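Local coordinates for CRISPR-associated protein, Cse1 family (Acidimicrobium ferrooxidans, PDB 4H3T) that probably serves as the large Cse1 subunit of a type I-E CRISPR Cascade complex, which helps recognise invading DNA, at residues P19-R27 against L38-D48. The protein carries 1 engineered substitution. Residues are numbered along the deposited sequence; the frame is centred on the assembly and turned at random.
Sequences PVRFRDGRR and LAHTIVGFDVD
Asp46 OD2 accepts two bonds, one from Arg27 NE at 2.9 Å and one from a water whose oxygen lies 2.6 Å from Asp46 OD2 and which also donates to Val20 O. The strands behind this grip, 19-22 and 42-45, pair antiparallel in a three-stranded sheet with 19-22 in the middle, and a classic beta bulge interrupts the ladder: Val43 and Gly44 both face Arg21. Arg27 clasps the carboxylate side-on, its NH2 reaching Asp46 OD1 at 3.0 Å on the syn lone pair, while NE meets OD2 from above the carboxylate plane; the two flat groups are turned 41° apart. With CG anti to the backbone N (chi1 179°), Asp46 projects over strand 19-22 to meet an arginine from the edge strand beyond it. Replacing it with an alanine would probably leave the Arg27 guanidinium without its charged mate and less fixed in its rotation, and take away the water's carboxylate partner.

Along the ladder, Arg21 N donates to Gly44 O, Val43 N to Arg21 O, and Asp46 N closes the far end on Pro19 O at 2.8 Å. On the side where helix 210-217 packs against Ile42, Val20 CB lies 3.8 Å from Ile42 CG2, the two side chains crossing at about a right angle. Phe22 brings CE1 within 3.6 Å of Ile42 CG1, and Thr41 OG1 sits at the ring's edge, in its plane. One face of that ring carries the Arg26 guanidinium, itself tied to Asp24.

Past the bulge the pairing continues into the turn, Arg23 N donating to Thr41 O in a nearly straight bond. The Arg23 side chain, bent at chi3, runs over that carbonyl and ends with NH1 on His40 O at 2.9 Å, nearly along the C=O axis.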
loop_
_atom_site.group_PDB
_atom_site.type_symbol
_atom_site.label_atom_id
_atom_site.label_comp_id
_atom_site.label_asym_id
_atom_site.label_seq_id
_atom_site.Cartn_x
_atom_site.Cartn_y
_atom_site.Cartn_z
ATOM N N PRO A 19 -17.865 3.272 -1.255
ATOM C CA PRO A 19 -18.263 2.005 -1.897
ATOM C C PRO A 19 -17.785 0.806 -1.088
ATOM O O PRO A 19 -16.606 0.690 -0.741
ATOM C CB PRO A 19 -17.605 2.070 -3.281
ATOM C CG PRO A 19 -16.624 3.119 -3.206
ATOM C CD PRO A 19 -16.729 3.886 -1.952
ATOM N N VAL A 20 -18.702 -0.075 -0.799
ATOM C CA VAL A 20 -18.410 -1.259 -0.001
ATOM C C VAL A 20 -19.039 -2.473 -0.633
ATOM O O VAL A 20 -19.940 -2.371 -1.456
ATOM C CB VAL A 20 -18.870 -1.113 1.473
ATOM C CG1 VAL A 20 -18.151 0.029 2.153
ATOM C CG2 VAL A 20 -20.376 -0.934 1.562
ATOM N N ARG A 21 -18.573 -3.627 -0.197
ATOM C CA ARG A 21 -19.142 -4.919 -0.550
ATOM C C ARG A 21 -19.725 -5.540 0.728
ATOM O O ARG A 21 -19.036 -5.623 1.738
ATOM C CB ARG A 21 -18.071 -5.814 -1.155
ATOM C CG ARG A 21 -18.553 -7.238 -1.459
ATOM C CD ARG A 21 -17.335 -8.051 -1.881
ATOM N NE ARG A 21 -17.024 -7.892 -3.298
ATOM C CZ ARG A 21 -17.663 -8.508 -4.296
ATOM N NH1 ARG A 21 -18.696 -9.311 -4.045
ATOM N NH2 ARG A 21 -17.286 -8.309 -5.554
ATOM N N PHE A 22 -20.995 -5.902 0.696
ATOM C CA PHE A 22 -21.704 -6.456 1.836
ATOM C C PHE A 22 -21.484 -7.968 1.892
ATOM O O PHE A 22 -21.174 -8.566 0.865
ATOM C CB PHE A 22 -23.191 -6.113 1.762
ATOM C CG PHE A 22 -23.494 -4.703 2.207
ATOM C CD1 PHE A 22 -23.758 -4.426 3.538
ATOM C CD2 PHE A 22 -23.505 -3.648 1.291
ATOM C CE1 PHE A 22 -24.001 -3.127 3.958
ATOM C CE2 PHE A 22 -23.856 -2.368 1.694
ATOM C CZ PHE A 22 -24.149 -2.119 3.018
ATOM N N ARG A 23 -21.608 -8.573 3.088
ATOM C CA ARG A 23 -21.450 -10.030 3.276
ATOM C C ARG A 23 -22.506 -10.823 2.465
ATOM O O ARG A 23 -22.207 -11.911 2.008
ATOM C CB ARG A 23 -21.525 -10.407 4.763
ATOM C CG ARG A 23 -20.301 -9.976 5.523
ATOM C CD ARG A 23 -20.528 -10.029 7.022
ATOM N NE ARG A 23 -20.326 -11.377 7.543
ATOM C CZ ARG A 23 -20.577 -11.761 8.792
ATOM N NH1 ARG A 23 -21.038 -10.886 9.689
ATOM N NH2 ARG A 23 -20.367 -13.022 9.159
ATOM N N ASP A 24 -23.713 -10.259 2.228
ATOM C CA ASP A 24 -24.720 -10.947 1.379
ATOM C C ASP A 24 -24.468 -10.770 -0.161
ATOM O O ASP A 24 -25.325 -11.172 -0.965
ATOM C CB ASP A 24 -26.152 -10.497 1.712
ATOM C CG ASP A 24 -26.410 -9.037 1.529
ATOM O OD1 ASP A 24 -25.584 -8.362 0.861
ATOM O OD2 ASP A 24 -27.407 -8.541 2.088
ATOM N N GLY A 25 -23.374 -10.108 -0.547
ATOM C CA GLY A 25 -23.019 -9.916 -1.947
ATOM C C GLY A 25 -23.350 -8.559 -2.529
ATOM O O GLY A 25 -22.822 -8.225 -3.583
ATOM N N ARG A 26 -24.215 -7.758 -1.880
ATOM C CA ARG A 26 -24.500 -6.407 -2.389
ATOM C C ARG A 26 -23.256 -5.550 -2.466
ATOM O O ARG A 26 -22.364 -5.645 -1.615
ATOM C CB ARG A 26 -25.519 -5.628 -1.529
ATOM C CG ARG A 26 -26.945 -6.139 -1.483
ATOM C CD ARG A 26 -27.730 -5.308 -0.448
ATOM N NE ARG A 26 -27.444 -5.776 0.915
ATOM C CZ ARG A 26 -27.346 -5.030 2.015
ATOM N NH1 ARG A 26 -27.539 -3.714 1.958
ATOM N NH2 ARG A 26 -27.073 -5.597 3.187
ATOM N N ARG A 27 -23.231 -4.686 -3.468
ATOM C CA ARG A 27 -22.186 -3.691 -3.705
ATOM C C ARG A 27 -22.858 -2.352 -3.880
ATOM O O ARG A 27 -23.646 -2.186 -4.803
ATOM C CB ARG A 27 -21.331 -4.054 -4.932
ATOM C CG ARG A 27 -20.551 -5.308 -4.723
ATOM C CD ARG A 27 -19.944 -5.807 -6.005
ATOM N NE ARG A 27 -18.643 -5.220 -6.277
ATOM C CZ ARG A 27 -17.857 -5.548 -7.304
ATOM N NH1 ARG A 27 -18.247 -6.464 -8.186
ATOM N NH2 ARG A 27 -16.676 -4.951 -7.462
ATOM N N LEU A 38 -23.056 -0.357 10.225
ATOM C CA LEU A 38 -23.143 -1.629 9.492
ATOM C C LEU A 38 -21.797 -2.326 9.271
ATOM O O LEU A 38 -21.745 -3.308 8.523
ATOM C CB LEU A 38 -23.815 -1.359 8.138
ATOM C CG LEU A 38 -25.197 -0.695 8.160
ATOM C CD1 LEU A 38 -25.689 -0.470 6.756
ATOM C CD2 LEU A 38 -26.190 -1.514 8.910
ATOM N N ALA A 39 -20.715 -1.881 9.947
ATOM C CA ALA A 39 -19.374 -2.434 9.740
ATOM C C ALA A 39 -19.283 -3.964 9.904
ATOM O O ALA A 39 -18.578 -4.607 9.145
ATOM C CB ALA A 39 -18.389 -1.765 10.681
ATOM N N HIS A 40 -20.075 -4.560 10.805
ATOM C CA HIS A 40 -20.090 -6.013 11.021
ATOM C C HIS A 40 -20.818 -6.790 9.885
ATOM O O HIS A 40 -20.767 -8.014 9.866
ATOM C CB HIS A 40 -20.739 -6.326 12.367
ATOM C CG HIS A 40 -22.159 -5.865 12.460
ATOM N ND1 HIS A 40 -22.492 -4.521 12.364
ATOM C CD2 HIS A 40 -23.297 -6.591 12.557
ATOM C CE1 HIS A 40 -23.819 -4.476 12.453
ATOM N NE2 HIS A 40 -24.339 -5.693 12.594
ATOM N N THR A 41 -21.522 -6.089 8.979
ATOM C CA THR A 41 -22.281 -6.705 7.858
ATOM C C THR A 41 -21.529 -6.496 6.529
ATOM O O THR A 41 -21.958 -6.982 5.482
ATOM C CB THR A 41 -23.712 -6.100 7.748
ATOM O OG1 THR A 41 -23.650 -4.795 7.166
ATOM C CG2 THR A 41 -24.456 -6.058 9.063
ATOM N N ILE A 42 -20.428 -5.737 6.573
ATOM C CA ILE A 42 -19.626 -5.377 5.390
ATOM C C ILE A 42 -18.388 -6.194 5.332
ATOM O O ILE A 42 -17.734 -6.377 6.354
ATOM C CB ILE A 42 -19.316 -3.844 5.472
ATOM C CG1 ILE A 42 -20.657 -3.041 5.365
ATOM C CG2 ILE A 42 -18.313 -3.405 4.444
ATOM C CD1 ILE A 42 -20.534 -1.518 5.725
ATOM N N VAL A 43 -18.056 -6.697 4.138
ATOM C CA VAL A 43 -16.812 -7.425 3.869
ATOM C C VAL A 43 -15.659 -6.443 3.927
ATOM O O VAL A 43 -14.668 -6.642 4.641
ATOM C CB VAL A 43 -16.840 -8.180 2.499
ATOM C CG1 VAL A 43 -15.472 -8.830 2.155
ATOM C CG2 VAL A 43 -17.912 -9.257 2.518
ATOM N N GLY A 44 -15.812 -5.374 3.184
ATOM C CA GLY A 44 -14.808 -4.333 3.100
ATOM C C GLY A 44 -15.101 -3.316 2.041
ATOM O O GLY A 44 -16.177 -3.314 1.444
ATOM N N PHE A 45 -14.132 -2.419 1.850
ATOM C CA PHE A 45 -14.162 -1.398 0.823
ATOM C C PHE A 45 -14.226 -2.034 -0.531
ATOM O O PHE A 45 -13.716 -3.093 -0.694
ATOM C CB PHE A 45 -12.931 -0.490 0.901
ATOM C CG PHE A 45 -13.000 0.510 2.023
ATOM C CD1 PHE A 45 -13.914 1.557 1.986
ATOM C CD2 PHE A 45 -12.141 0.420 3.113
ATOM C CE1 PHE A 45 -13.987 2.470 3.044
ATOM C CE2 PHE A 45 -12.248 1.304 4.180
ATOM C CZ PHE A 45 -13.137 2.326 4.133
ATOM N N ASP A 46 -14.854 -1.372 -1.517
ATOM C CA ASP A 46 -14.976 -1.893 -2.862
ATOM C C ASP A 46 -14.628 -0.763 -3.819
ATOM O O ASP A 46 -15.460 -0.303 -4.578
ATOM C CB ASP A 46 -16.401 -2.404 -3.028
ATOM C CG ASP A 46 -16.678 -2.951 -4.412
ATOM O OD1 ASP A 46 -15.755 -3.475 -5.024
ATOM O OD2 ASP A 46 -17.828 -2.865 -4.862
ATOM N N VAL A 47 -13.385 -0.273 -3.749
ATOM C CA VAL A 47 -13.040 0.937 -4.499
ATOM C C VAL A 47 -12.578 0.608 -5.920
ATOM O O VAL A 47 -12.078 -0.447 -6.188
ATOM C CB VAL A 47 -12.031 1.847 -3.764
ATOM C CG1 VAL A 47 -12.584 2.303 -2.411
ATOM C CG2 VAL A 47 -10.698 1.183 -3.600
ATOM N N ASP A 48 -12.597 1.632 -6.731
ATOM C CA ASP A 48 -12.384 1.698 -8.161
ATOM C C ASP A 48 -10.879 1.982 -8.555
ATOM O O ASP A 48 -10.491 1.827 -9.707
ATOM C CB ASP A 48 -13.324 2.883 -8.686
ATOM C CG ASP A 48 -13.639 4.118 -7.725
ATOM O OD1 ASP A 48 -13.312 5.290 -8.135
ATOM O OD2 ASP A 48 -14.201 3.892 -6.480
HETATM O O HOH W 1 -19.399 -0.944 -4.015
HETATM O O HOH W 2 -24.481 -8.099 4.534
HETATM O O HOH W 3 -26.191 -4.422 6.231
#